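Local coordinates for insecticidal protein (Brevibacillus laterosporus, PDB 7ML9) that is active against the western corn rootworm, probably by forming beta-lined pores in target membranes as relatives of the ETX/MTX2 toxin family do, at residues Ser137-Thr141 and Ala167-Tyr171; Gly211-Glu216 and Thr274-Asn278; Lys200-Ala206 and Leu285-Thr291; Lys188-Ile194 and Gln306-Pro311; Asp39-Phe44 and Arg229-Gly233. One frame throughout, in Å; residues are numbered along the deposited sequence.

Contact 1 (Ser137-Thr141 and Ala167-Tyr171)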
# COMPACT_ATOMS: atom_id res chain seq x y z
N SER A 137 -1.95 -13.63 -7.12
CA SER A 137 -2.95 -12.64 -6.75
C SER A 137 -2.26 -11.52 -5.99
O SER A 137 -1.40 -11.78 -5.15
CB SER A 137 -4.05 -13.26 -5.89
OG SER A 137 -5.22 -12.46 -5.91
N THR A 138 -2.63 -10.28 -6.31
CA THR A 138 -2.24 -9.12 -5.52
C THR A 138 -3.50 -8.32 -5.22
O THR A 138 -4.26 -8.01 -6.14
CB THR A 138 -1.25 -8.23 -6.26
OG1 THR A 138 -0.05 -8.96 -6.54
CG2 THR A 138 -0.91 -7.00 -5.42
N SER A 139 -3.73 -8.01 -3.95
CA SER A 139 -4.87 -7.17 -3.61
C SER A 139 -4.45 -6.07 -2.64
O SER A 139 -3.43 -6.17 -1.94
CB SER A 139 -6.04 -7.99 -3.04
OG SER A 139 -5.71 -8.62 -1.82
N ASN A 140 -5.23 -4.99 -2.63
CA ASN A 140 -4.98 -3.90 -1.70
C ASN A 140 -6.31 -3.38 -1.19
O ASN A 140 -7.37 -3.64 -1.78
CB ASN A 140 -4.11 -2.81 -2.37
CG ASN A 140 -4.89 -1.93 -3.36
OD1 ASN A 140 -5.98 -1.46 -3.06
ND2 ASN A 140 -4.30 -1.68 -4.52
N THR A 141 -6.26 -2.67 -0.07
CA THR A 141 -7.42 -2.00 0.51
C THR A 141 -6.98 -0.62 0.99
O THR A 141 -5.94 -0.50 1.64
CB THR A 141 -8.01 -2.78 1.69
OG1 THR A 141 -8.52 -4.05 1.24
CG2 THR A 141 -9.14 -2.00 2.34
N ALA A 167 7.03 -6.38 -7.26
CA ALA A 167 5.62 -6.39 -7.61
C ALA A 167 5.02 -5.02 -7.30
O ALA A 167 5.64 -4.19 -6.63
CB ALA A 167 4.86 -7.49 -6.85
N SER A 168 3.80 -4.78 -7.78
CA SER A 168 3.18 -3.47 -7.61
C SER A 168 1.67 -3.61 -7.48
O SER A 168 1.09 -4.67 -7.73
CB SER A 168 3.53 -2.54 -8.77
OG SER A 168 2.85 -2.93 -9.95
N THR A 169 1.03 -2.51 -7.08
CA THR A 169 -0.40 -2.49 -6.83
C THR A 169 -0.82 -1.02 -6.85
O THR A 169 -0.05 -0.15 -6.46
CB THR A 169 -0.75 -3.16 -5.50
OG1 THR A 169 -2.17 -3.33 -5.38
CG2 THR A 169 -0.22 -2.36 -4.29
N GLU A 170 -2.01 -0.76 -7.37
CA GLU A 170 -2.50 0.60 -7.57
C GLU A 170 -3.60 0.90 -6.57
O GLU A 170 -4.64 0.22 -6.55
CB GLU A 170 -3.00 0.81 -9.00
CG GLU A 170 -3.37 2.26 -9.28
CD GLU A 170 -3.73 2.52 -10.74
OE1 GLU A 170 -4.45 1.68 -11.32
OE2 GLU A 170 -3.28 3.55 -11.29
N TYR A 171 -3.38 1.91 -5.73
CA TYR A 171 -4.36 2.33 -4.75
C TYR A 171 -5.27 3.39 -5.36
O TYR A 171 -4.81 4.29 -6.06
CB TYR A 171 -3.69 2.92 -3.51
CG TYR A 171 -3.09 1.88 -2.61
CD1 TYR A 171 -3.86 1.27 -1.64
CD2 TYR A 171 -1.77 1.50 -2.75
CE1 TYR A 171 -3.32 0.31 -0.81
CE2 TYR A 171 -1.22 0.55 -1.93
CZ TYR A 171 -2.00 -0.05 -0.97
OH TYR A 171 -1.45 -1.01 -0.15
O HOH W 1 -3.43 -5.20 -7.07

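Contact 2 (Gly211-Glu216 and Thr274-Asn278)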
# COMPACT_ATOMS: atom_id res chain seq x y z
N GLY A 211 4.61 -18.84 -1.47
CA GLY A 211 4.79 -17.82 -0.45
C GLY A 211 3.72 -16.76 -0.55
O GLY A 211 3.04 -16.60 -1.57
N SER A 212 3.57 -16.02 0.55
CA SER A 212 2.68 -14.88 0.57
C SER A 212 3.37 -13.74 1.30
O SER A 212 4.36 -13.93 2.02
CB SER A 212 1.32 -15.21 1.20
OG SER A 212 1.46 -15.80 2.48
N ILE A 213 2.86 -12.54 1.07
CA ILE A 213 3.38 -11.33 1.68
C ILE A 213 2.19 -10.44 1.98
O ILE A 213 1.18 -10.46 1.27
CB ILE A 213 4.41 -10.65 0.77
CG1 ILE A 213 5.14 -9.52 1.50
CG2 ILE A 213 3.77 -10.14 -0.52
CD1 ILE A 213 6.34 -9.00 0.72
N SER A 214 2.28 -9.68 3.08
CA SER A 214 1.28 -8.65 3.35
C SER A 214 1.97 -7.49 4.05
O SER A 214 3.02 -7.66 4.68
CB SER A 214 0.12 -9.18 4.20
OG SER A 214 0.59 -9.65 5.45
N GLY A 215 1.38 -6.31 3.91
CA GLY A 215 2.00 -5.16 4.51
C GLY A 215 1.12 -3.94 4.43
O GLY A 215 -0.09 -4.03 4.23
N GLU A 216 1.77 -2.79 4.57
CA GLU A 216 1.10 -1.51 4.69
C GLU A 216 1.72 -0.55 3.70
O GLU A 216 2.90 -0.66 3.34
CB GLU A 216 1.24 -0.94 6.09
CG GLU A 216 0.69 -1.83 7.18
CD GLU A 216 -0.66 -1.36 7.66
OE1 GLU A 216 -1.18 -0.37 7.09
OE2 GLU A 216 -1.20 -1.98 8.61
N THR A 274 -3.45 -1.25 2.90
CA THR A 274 -2.85 -2.56 3.12
C THR A 274 -2.73 -3.27 1.78
O THR A 274 -3.35 -2.88 0.79
CB THR A 274 -3.69 -3.43 4.09
OG1 THR A 274 -5.04 -3.53 3.61
CG2 THR A 274 -3.68 -2.86 5.49
N PHE A 275 -1.89 -4.31 1.74
CA PHE A 275 -1.79 -5.11 0.52
C PHE A 275 -1.41 -6.54 0.89
O PHE A 275 -0.91 -6.82 1.98
CB PHE A 275 -0.75 -4.55 -0.45
CG PHE A 275 0.67 -4.68 0.04
CD1 PHE A 275 1.23 -3.69 0.83
CD2 PHE A 275 1.44 -5.79 -0.29
CE1 PHE A 275 2.53 -3.81 1.30
CE2 PHE A 275 2.73 -5.92 0.17
CZ PHE A 275 3.29 -4.92 0.97
N LYS A 276 -1.66 -7.45 -0.05
CA LYS A 276 -1.21 -8.82 0.12
C LYS A 276 -0.99 -9.42 -1.25
O LYS A 276 -1.54 -8.95 -2.25
CB LYS A 276 -2.20 -9.65 0.93
CG LYS A 276 -3.57 -9.75 0.30
CD LYS A 276 -4.46 -10.64 1.13
CE LYS A 276 -5.90 -10.58 0.64
NZ LYS A 276 -6.58 -11.90 0.68
N SER A 277 -0.16 -10.47 -1.30
CA SER A 277 0.21 -11.06 -2.58
C SER A 277 0.64 -12.50 -2.34
O SER A 277 1.16 -12.84 -1.27
CB SER A 277 1.33 -10.26 -3.23
OG SER A 277 1.51 -10.59 -4.58
N ASN A 278 0.40 -13.37 -3.33
CA ASN A 278 0.83 -14.76 -3.24
C ASN A 278 1.43 -15.22 -4.56
O ASN A 278 1.12 -14.69 -5.64
CB ASN A 278 -0.31 -15.68 -2.84
CG ASN A 278 -1.35 -15.82 -3.93
OD1 ASN A 278 -2.24 -14.98 -4.04
ND2 ASN A 278 -1.22 -16.86 -4.76

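Contact 3 (Lys200-Ala206 and Leu285-Thr291). With EDO (1,2-ethanediol), chain I.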
# COMPACT_ATOMS: atom_id res chain seq x y z
N LYS A 200 18.95 -50.00 -9.94
CA LYS A 200 18.03 -49.28 -9.08
C LYS A 200 16.94 -48.59 -9.89
O LYS A 200 17.13 -48.21 -11.04
CB LYS A 200 18.78 -48.23 -8.25
CG LYS A 200 19.87 -48.78 -7.34
CD LYS A 200 19.35 -49.78 -6.34
CE LYS A 200 20.43 -50.10 -5.31
NZ LYS A 200 19.98 -51.20 -4.42
N THR A 201 15.77 -48.47 -9.29
CA THR A 201 14.68 -47.69 -9.86
C THR A 201 14.34 -46.59 -8.88
O THR A 201 14.06 -46.86 -7.71
CB THR A 201 13.45 -48.56 -10.14
OG1 THR A 201 13.80 -49.62 -11.04
CG2 THR A 201 12.35 -47.70 -10.79
N TYR A 202 14.40 -45.35 -9.35
CA TYR A 202 14.11 -44.18 -8.53
C TYR A 202 12.81 -43.51 -8.99
O TYR A 202 12.41 -43.62 -10.15
CB TYR A 202 15.25 -43.17 -8.59
CG TYR A 202 16.45 -43.52 -7.74
CD1 TYR A 202 16.49 -44.69 -6.99
CD2 TYR A 202 17.55 -42.66 -7.68
CE1 TYR A 202 17.59 -45.01 -6.21
CE2 TYR A 202 18.65 -42.96 -6.90
CZ TYR A 202 18.66 -44.14 -6.17
OH TYR A 202 19.75 -44.43 -5.40
N ARG A 203 12.14 -42.86 -8.05
CA ARG A 203 10.95 -42.08 -8.33
C ARG A 203 11.25 -40.65 -7.94
O ARG A 203 11.79 -40.40 -6.86
CB ARG A 203 9.77 -42.62 -7.52
CG ARG A 203 8.45 -41.96 -7.83
CD ARG A 203 7.33 -42.82 -7.29
NE ARG A 203 7.09 -42.55 -5.87
CZ ARG A 203 6.45 -43.38 -5.05
NH1 ARG A 203 5.99 -44.54 -5.51
NH2 ARG A 203 6.27 -43.05 -3.78
N VAL A 204 10.95 -39.71 -8.84
CA VAL A 204 11.10 -38.28 -8.56
C VAL A 204 9.70 -37.70 -8.37
O VAL A 204 8.88 -37.76 -9.28
CB VAL A 204 11.83 -37.55 -9.69
CG1 VAL A 204 12.05 -36.08 -9.30
CG2 VAL A 204 13.13 -38.23 -10.00
N LEU A 205 9.44 -37.15 -7.18
CA LEU A 205 8.21 -36.42 -6.89
C LEU A 205 8.52 -34.93 -6.83
O LEU A 205 9.52 -34.52 -6.24
CB LEU A 205 7.60 -36.84 -5.56
CG LEU A 205 7.33 -38.30 -5.20
CD1 LEU A 205 6.57 -38.37 -3.89
CD2 LEU A 205 6.52 -38.96 -6.25
N ALA A 206 7.65 -34.11 -7.43
CA ALA A 206 7.86 -32.67 -7.50
C ALA A 206 6.77 -31.94 -6.73
O ALA A 206 5.59 -32.32 -6.78
CB ALA A 206 7.88 -32.17 -8.96
N LEU A 285 12.32 -31.17 -5.41
CA LEU A 285 12.25 -32.53 -5.94
C LEU A 285 12.68 -33.51 -4.86
O LEU A 285 13.73 -33.34 -4.24
CB LEU A 285 13.13 -32.70 -7.17
CG LEU A 285 12.88 -31.79 -8.36
CD1 LEU A 285 13.67 -32.25 -9.57
CD2 LEU A 285 11.40 -31.76 -8.66
N LYS A 286 11.85 -34.52 -4.62
CA LYS A 286 12.10 -35.57 -3.64
C LYS A 286 12.38 -36.86 -4.40
O LYS A 286 11.56 -37.30 -5.22
CB LYS A 286 10.89 -35.69 -2.73
CG LYS A 286 10.87 -36.80 -1.72
CD LYS A 286 9.44 -36.96 -1.22
CE LYS A 286 9.35 -36.98 0.29
NZ LYS A 286 8.61 -38.18 0.77
N ILE A 287 13.55 -37.46 -4.15
CA ILE A 287 14.01 -38.65 -4.87
C ILE A 287 13.83 -39.86 -3.96
O ILE A 287 14.40 -39.90 -2.87
CB ILE A 287 15.48 -38.52 -5.28
CG1 ILE A 287 15.74 -37.16 -5.93
CG2 ILE A 287 15.88 -39.70 -6.18
CD1 ILE A 287 14.92 -36.90 -7.16
N GLU A 288 13.05 -40.84 -4.42
CA GLU A 288 12.76 -42.04 -3.64
C GLU A 288 13.31 -43.28 -4.34
O GLU A 288 13.18 -43.43 -5.56
CB GLU A 288 11.27 -42.22 -3.42
CG GLU A 288 10.62 -41.15 -2.56
CD GLU A 288 9.13 -41.39 -2.35
OE1 GLU A 288 8.56 -42.22 -3.09
OE2 GLU A 288 8.55 -40.76 -1.44
N ASP A 289 13.90 -44.17 -3.55
CA ASP A 289 14.35 -45.47 -4.05
C ASP A 289 13.17 -46.42 -3.96
O ASP A 289 12.71 -46.75 -2.86
CB ASP A 289 15.54 -45.97 -3.22
CG ASP A 289 16.18 -47.23 -3.80
OD1 ASP A 289 15.57 -47.88 -4.68
OD2 ASP A 289 17.31 -47.55 -3.38
N ILE A 290 12.65 -46.84 -5.11
CA ILE A 290 11.52 -47.77 -5.15
C ILE A 290 11.93 -49.11 -5.74
O ILE A 290 11.09 -49.86 -6.22
CB ILE A 290 10.33 -47.17 -5.91
CG1 ILE A 290 10.75 -46.74 -7.31
CG2 ILE A 290 9.75 -45.99 -5.14
CD1 ILE A 290 9.59 -46.64 -8.29
N THR A 291 13.23 -49.40 -5.75
CA THR A 291 13.73 -50.67 -6.27
C THR A 291 13.00 -51.86 -5.64
O THR A 291 12.43 -52.70 -6.34
CB THR A 291 15.23 -50.77 -6.03
OG1 THR A 291 15.88 -49.61 -6.59
CG2 THR A 291 15.81 -52.04 -6.66
C1 EDO I . 5.72 -44.56 -9.81
O1 EDO I . 5.46 -43.35 -10.55
C2 EDO I . 4.57 -44.85 -8.86
O2 EDO I . 5.12 -45.09 -7.56
O HOH W 2 17.96 -50.18 -3.24

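Contact 4 (Lys188-Ile194 and Gln306-Pro311)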
# COMPACT_ATOMS: atom_id res chain seq x y z
N LYS A 188 7.75 -23.69 -14.11
CA LYS A 188 8.45 -24.84 -14.67
C LYS A 188 9.74 -25.08 -13.89
O LYS A 188 10.44 -24.14 -13.52
CB LYS A 188 8.75 -24.62 -16.15
CG LYS A 188 9.51 -25.72 -16.83
CD LYS A 188 9.53 -25.48 -18.33
CE LYS A 188 9.98 -24.08 -18.67
NZ LYS A 188 11.17 -24.07 -19.57
N SER A 189 10.03 -26.36 -13.61
CA SER A 189 11.30 -26.73 -13.01
C SER A 189 12.20 -27.27 -14.10
O SER A 189 11.78 -28.18 -14.83
CB SER A 189 11.11 -27.78 -11.92
OG SER A 189 10.75 -29.02 -12.50
N PRO A 190 13.41 -26.75 -14.27
CA PRO A 190 14.31 -27.30 -15.28
C PRO A 190 14.69 -28.74 -14.95
O PRO A 190 14.60 -29.20 -13.81
CB PRO A 190 15.53 -26.38 -15.24
CG PRO A 190 15.04 -25.12 -14.57
CD PRO A 190 13.99 -25.57 -13.60
N SER A 191 15.07 -29.46 -16.00
CA SER A 191 15.53 -30.84 -15.86
C SER A 191 16.73 -30.92 -14.92
O SER A 191 17.66 -30.13 -15.02
CB SER A 191 15.89 -31.37 -17.25
OG SER A 191 16.42 -32.69 -17.17
N GLN A 192 16.70 -31.90 -14.01
CA GLN A 192 17.78 -32.13 -13.05
C GLN A 192 18.48 -33.45 -13.35
O GLN A 192 17.87 -34.40 -13.83
CB GLN A 192 17.25 -32.15 -11.61
CG GLN A 192 16.51 -30.87 -11.20
CD GLN A 192 17.39 -29.63 -11.33
OE1 GLN A 192 17.03 -28.66 -12.00
NE2 GLN A 192 18.56 -29.67 -10.71
N LYS A 193 19.78 -33.49 -13.04
CA LYS A 193 20.62 -34.67 -13.24
C LYS A 193 20.68 -35.46 -11.94
O LYS A 193 21.10 -34.93 -10.91
CB LYS A 193 22.03 -34.25 -13.70
CG LYS A 193 22.75 -35.30 -14.54
CD LYS A 193 22.96 -34.85 -15.99
CE LYS A 193 23.57 -35.96 -16.88
NZ LYS A 193 22.79 -36.28 -18.12
N ILE A 194 20.26 -36.72 -11.98
CA ILE A 194 20.18 -37.59 -10.81
C ILE A 194 21.08 -38.81 -11.03
O ILE A 194 21.00 -39.47 -12.08
CB ILE A 194 18.74 -38.05 -10.54
CG1 ILE A 194 17.79 -36.85 -10.53
CG2 ILE A 194 18.67 -38.82 -9.24
CD1 ILE A 194 18.08 -35.89 -9.43
N GLN A 306 17.36 -38.32 -1.69
CA GLN A 306 17.89 -37.01 -2.03
C GLN A 306 16.71 -36.06 -2.15
O GLN A 306 15.60 -36.47 -2.51
CB GLN A 306 18.69 -37.08 -3.34
CG GLN A 306 19.43 -35.82 -3.74
CD GLN A 306 19.98 -35.92 -5.14
OE1 GLN A 306 19.81 -36.94 -5.82
NE2 GLN A 306 20.65 -34.86 -5.59
N GLU A 307 16.96 -34.79 -1.81
CA GLU A 307 16.02 -33.71 -2.09
C GLU A 307 16.78 -32.56 -2.71
O GLU A 307 17.92 -32.29 -2.35
CB GLU A 307 15.27 -33.25 -0.83
CG GLU A 307 14.26 -34.27 -0.35
CD GLU A 307 13.42 -33.78 0.81
OE1 GLU A 307 13.74 -32.71 1.37
OE2 GLU A 307 12.44 -34.46 1.18
N ILE A 308 16.14 -31.91 -3.69
CA ILE A 308 16.77 -30.83 -4.45
C ILE A 308 15.81 -29.65 -4.49
O ILE A 308 14.64 -29.80 -4.87
CB ILE A 308 17.10 -31.26 -5.89
CG1 ILE A 308 17.71 -32.66 -5.93
CG2 ILE A 308 18.02 -30.25 -6.56
CD1 ILE A 308 18.06 -33.09 -7.33
N LYS A 309 16.30 -28.48 -4.11
CA LYS A 309 15.59 -27.23 -4.34
C LYS A 309 15.96 -26.72 -5.73
O LYS A 309 17.14 -26.60 -6.06
CB LYS A 309 15.97 -26.19 -3.28
CG LYS A 309 14.99 -26.11 -2.12
CD LYS A 309 14.96 -24.69 -1.56
CE LYS A 309 14.19 -24.62 -0.25
NZ LYS A 309 13.12 -23.58 -0.31
N VAL A 310 14.94 -26.43 -6.54
CA VAL A 310 15.12 -26.08 -7.94
C VAL A 310 14.49 -24.70 -8.16
O VAL A 310 13.33 -24.51 -7.81
CB VAL A 310 14.49 -27.11 -8.89
CG1 VAL A 310 14.61 -26.65 -10.33
CG2 VAL A 310 15.15 -28.47 -8.68
N PRO A 311 15.22 -23.74 -8.72
CA PRO A 311 14.59 -22.44 -9.03
C PRO A 311 13.61 -22.59 -10.18
O PRO A 311 13.90 -23.27 -11.17
CB PRO A 311 15.78 -21.55 -9.43
CG PRO A 311 17.02 -22.35 -9.11
CD PRO A 311 16.62 -23.79 -9.16

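Contact 5 (Asp39-Phe44 and Arg229-Gly233). With EDO (1,2-ethanediol), chain H.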
# COMPACT_ATOMS: atom_id res chain seq x y z
N ASP A 39 -7.02 29.38 12.23
CA ASP A 39 -6.15 30.54 12.24
C ASP A 39 -6.93 31.81 12.56
O ASP A 39 -6.49 32.64 13.36
CB ASP A 39 -5.45 30.67 10.89
CG ASP A 39 -4.43 31.80 10.84
OD1 ASP A 39 -3.89 32.22 11.89
OD2 ASP A 39 -4.13 32.26 9.73
N GLU A 40 -8.11 31.95 11.96
CA GLU A 40 -8.99 33.09 12.23
C GLU A 40 -9.28 33.21 13.73
O GLU A 40 -8.97 34.22 14.36
CB GLU A 40 -10.28 32.94 11.43
CG GLU A 40 -11.28 34.11 11.52
CD GLU A 40 -12.44 33.89 10.57
OE1 GLU A 40 -13.41 33.17 10.95
OE2 GLU A 40 -12.37 34.39 9.44
N ALA A 41 -9.89 32.17 14.31
CA ALA A 41 -10.27 32.22 15.71
C ALA A 41 -9.06 32.37 16.62
O ALA A 41 -9.05 33.20 17.54
CB ALA A 41 -11.08 30.98 16.09
N GLY A 42 -8.02 31.54 16.40
CA GLY A 42 -6.85 31.60 17.27
C GLY A 42 -6.19 32.96 17.30
O GLY A 42 -5.76 33.44 18.35
N THR A 43 -6.07 33.61 16.13
CA THR A 43 -5.39 34.90 16.06
C THR A 43 -6.17 35.99 16.79
O THR A 43 -5.58 36.82 17.49
CB THR A 43 -5.18 35.27 14.59
OG1 THR A 43 -4.28 34.31 13.98
CG2 THR A 43 -4.57 36.65 14.46
N PHE A 44 -7.50 36.02 16.65
CA PHE A 44 -8.31 36.96 17.42
C PHE A 44 -8.25 36.65 18.91
O PHE A 44 -8.29 37.56 19.74
CB PHE A 44 -9.76 36.94 16.95
CG PHE A 44 -9.98 37.70 15.67
CD1 PHE A 44 -9.50 38.99 15.53
CD2 PHE A 44 -10.66 37.12 14.62
CE1 PHE A 44 -9.68 39.69 14.34
CE2 PHE A 44 -10.85 37.81 13.43
CZ PHE A 44 -10.36 39.09 13.29
N ARG A 229 -9.27 34.25 5.71
CA ARG A 229 -9.65 34.51 7.09
C ARG A 229 -9.83 36.02 7.27
O ARG A 229 -9.12 36.81 6.66
CB ARG A 229 -8.57 34.07 8.11
CG ARG A 229 -8.36 32.59 8.27
CD ARG A 229 -7.30 32.06 7.32
NE ARG A 229 -5.98 32.62 7.55
CZ ARG A 229 -5.33 33.35 6.66
NH1 ARG A 229 -5.89 33.60 5.47
NH2 ARG A 229 -4.14 33.85 6.95
N VAL A 230 -10.76 36.41 8.13
CA VAL A 230 -10.67 37.79 8.61
C VAL A 230 -9.67 37.81 9.75
O VAL A 230 -9.51 36.83 10.49
CB VAL A 230 -12.03 38.37 9.04
CG1 VAL A 230 -12.88 38.64 7.81
CG2 VAL A 230 -12.73 37.46 10.04
N SER A 231 -8.99 38.94 9.88
CA SER A 231 -7.84 39.10 10.77
C SER A 231 -7.69 40.58 11.10
O SER A 231 -8.28 41.42 10.42
CB SER A 231 -6.57 38.55 10.11
OG SER A 231 -6.05 39.43 9.14
N PRO A 232 -6.92 40.92 12.14
CA PRO A 232 -6.77 42.35 12.47
C PRO A 232 -6.26 43.18 11.30
O PRO A 232 -6.80 44.27 11.05
CB PRO A 232 -5.79 42.33 13.65
CG PRO A 232 -6.10 41.03 14.33
CD PRO A 232 -6.36 40.05 13.19
N GLY A 233 -5.27 42.68 10.56
CA GLY A 233 -4.77 43.40 9.40
C GLY A 233 -5.68 43.38 8.18
O GLY A 233 -5.54 44.26 7.32
C1 EDO H . -1.10 34.09 9.05
O1 EDO H . -2.04 33.75 10.07
C2 EDO H . -0.12 32.94 8.84
O2 EDO H . 1.08 33.47 8.28
O HOH W 3 -7.75 36.28 12.53

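Contact 1 (Ser137-Thr141 and Ala167-Tyr171)
Start at Ser168, whose carbonyl oxygen O sits 3.8 Å from Thr138 CG2. The same methyl reaches Thr169, with Thr138 CG2 lying 3.8 Å from Thr169 CB. Thr169 also supplies the polar link: with chi1 in t, its OG1 accepts a hydrogen bond from Asn140 ND2 at 2.8 Å. A water adds a second route, donating to Thr138 O at 3.1 Å and lying 2.8 Å from Thr169 OG1. Glu170 takes part through its backbone, as Glu170 O receives the other hydrogen bond from Asn140 ND2, again 2.8 Å. At Tyr171 the ring carries Asn140 CG over one face, with Asn140 CB 3.6 Å from Tyr171 CE1, while Thr141 O approaches the ring edge; the Tyr171 hydroxyl bonds weakly to Thr274 O. The strand axes pass 7.3 Å apart at 36°, so these strands pack face to face: the hairpin 153-172 lies against the long sheet, here through Thr169 and Tyr171, consistent with the membrane-insertion hairpin of aerolysin-type pore formers.

Contact 2 (Gly211-Glu216 and Thr274-Asn278)
Two neighbouring strands pair antiparallel here, in the middle of the long sheet that runs through the molecule; their axes lie 4.6 Å apart at 172°. Ile213 and Ser277 form a hydrogen-bonded pair, with Ile213 N to Ser277 O and Ser277 N to Ile213 O both 2.9 Å. The next such pair joins Gly215 N to Phe275 O at 3.0 Å and Phe275 N to Gly215 O at 3.1 Å. CA-H...O contacts fill in between, among them Ser212 CA to Ser277 O at 3.1 Å. Gly215 facing Phe275 is the cross-strand glycine-aromatic pair known as aromatic rescue of glycine: with chi1 in p, the ring folds over the glycine backbone, Gly215 N and Ser214 C lying over one face, where a beta carbon on Gly215 would collide with Phe275 CZ. Ile213 and Ser277 share that side, Ile213 CG2 touching Ser277 CB at 3.6 Å, and Phe158 of the hairpin covers it. The other side carries Ser212, Ser214, Glu216, Thr274, Lys276 and Asn278; there Ser214 CB meets Lys276 CB at 4.0 Å.

Contact 3 (Lys200-Ala206 and Leu285-Thr291)
Strands 201-206 and 285-289 run antiparallel, held by ladder bonds such as Arg203 N to Glu288 O and Leu205 O to Lys286 N, each 2.8 Å, and the side chains divide between the two faces of the sheet. On one face, Arg203 reaches out through chi1 t and chi2 t before turning at chi3 p, while Glu288 leans across with chi1 m. They meet in a salt bridge of 2.5 Å between Arg203 NH2 and Glu288 OE1. Glu288 OE2 holds a second, weak partner along its own strand, Lys286 NZ at 3.4 Å. Ile290 CG2 lies over the guanidinium face, and an ethanediol, probably from the crystallisation liquor, accepts a very short hydrogen bond, 2.3 Å from Arg203 NH1 to its O2.

The other face is mostly apolar. Ile287, with both chi angles in m, brings CD1 to 3.6 Å from Val204 CG2, and Leu285 CD2 reaches Ala206 CB at 3.6 Å. Tyr202, chi1 m, presents its ring edge to Asp289, Tyr202 CE1 being 3.6 Å from Asp289 CG. Asp289 closes the strand with an Asx turn, its OD1 accepting from Thr291 N at 3.0 Å and from Thr291 OG1 at 2.6 Å; Thr291 OG1 accepts from Thr201 N at 2.9 Å, and Ile290 N donates to Thr201 O at 3.0 Å. One face joins largely by charge, the other largely by hydrocarbon; one backbone bond and the side-chain oxygens of Asp289 and Thr291 carry the pairing past the strand's end.

Contact 4 (Lys188-Ile194 and Gln306-Pro311)
Apolar contacts make up most of this interface, and the two segments share no direct hydrogen bond. Ile308 and Val310, two residues apart on their strand, both point at the other segment, while Lys309 between them faces away. Ile308 CD1 packs against Ile194 CD1 at 3.5 Å, and Val310 CG1 against Pro190 CD at the same distance. Val310 CG1 also lies 4.0 Å from Ser189 CB. Gln192, pointing inward between the isoleucine and proline contacts, covers both Ile308 and Val310 with its side chain.

Contacts between carbon and oxygen are fewer. Pro190 CD sits 3.3 Å from Pro311 O, where a proline ring borders the backbone of the other strand. At the far end, Ile194 CG2 approaches Gln306 OE1 at 4.1 Å.

The polar groups nearby find partners elsewhere: Ser189 OG bonds to the backbone of Phe130, and Lys309 forms a salt bridge with Asp282.

The spacing shows how the segments part. The CA atoms of Ser189 and Val310 are 6.4 Å apart, those of Ile194 and Gln306 9.1 Å. Strand 178-189 still pairs with strand 303-323 where Lys188 meets Ile313; beyond it the chain swings off through Pro190 and enters strand 193-196, which pairs with strand 123-126. Strand 303-323 meanwhile stays in the main sheet, Gln306 bonding to Ile287 of strand 266-289, so the side chains described here join that sheet to the two-stranded one.

Contact 5 (Asp39-Phe44 and Arg229-Gly233)
The strongest polar link is a salt bridge: Arg229 NE donates to Asp39 OD2 at 2.9 Å and Arg229 NH2 to the same oxygen at 3.2 Å, so the guanidinium edge forks onto a single carboxylate atom. It fastens helix 28-48 to the end of strand 201-229, where the chain runs into the loop before strand 238-241, at one end of this elongated, aerolysin-type ETX/MTX2 fold. Asp39 has a further charged partner in Lys248 of helix 242-252, and an ethanediol, probably from the crystallisation liquor, donates from O1 to Asp39 OD2 at 2.6 Å.

One helix position on, Glu40 reaches out with chi1 and chi2 both t and accepts from the backbone: Val230 N to Glu40 OE2 is 2.9 Å. That oxygen also takes a salt bridge from Arg82. A water then links the two backbones, donating to Glu40 O at 3.0 Å and to Val230 O at 2.7 Å. Thr43 turns its hydroxyl back onto its own helix, Thr43 OG1 to Asp39 O being 2.8 Å, while its methyl CG2 lies 4.0 Å from Pro232 CD.

Packing begins beside the salt bridge, where Glu40 CB rests 3.7 Å from Arg229 CG; farther out the Phe44 ring runs along the loop backbone, with Phe44 CZ 3.6 Å from Ser231 CA and Phe44 CE2 3.9 Å from Val230 CG2. Beyond these, Phe44 CE1 touches Pro232 CD at 3.5 Å.

Overall arrangement
Four contacts follow the long sheet, and contact 5 lies at the far end of the molecule, its centre about 83 Å from that of contact 3. Contacts 1 and 2 touch, centres about 8 Å apart: Thr141 O and Thr274 N lie 2.9 Å apart, joining strands 130-147 and 266-289. Contacts 2 and 3 pair the same two strands, centres about 35 Å apart. Contacts 3 and 4, about 12 Å between centres, meet where Leu285 N lies 2.7 Å from Ile308 O. A bound samarium lies about 4 Å from the Glu216 side chain of contact 2, and a sodium, at Glu30 and Asp34, about 12 Å from that of Glu40 in contact 5.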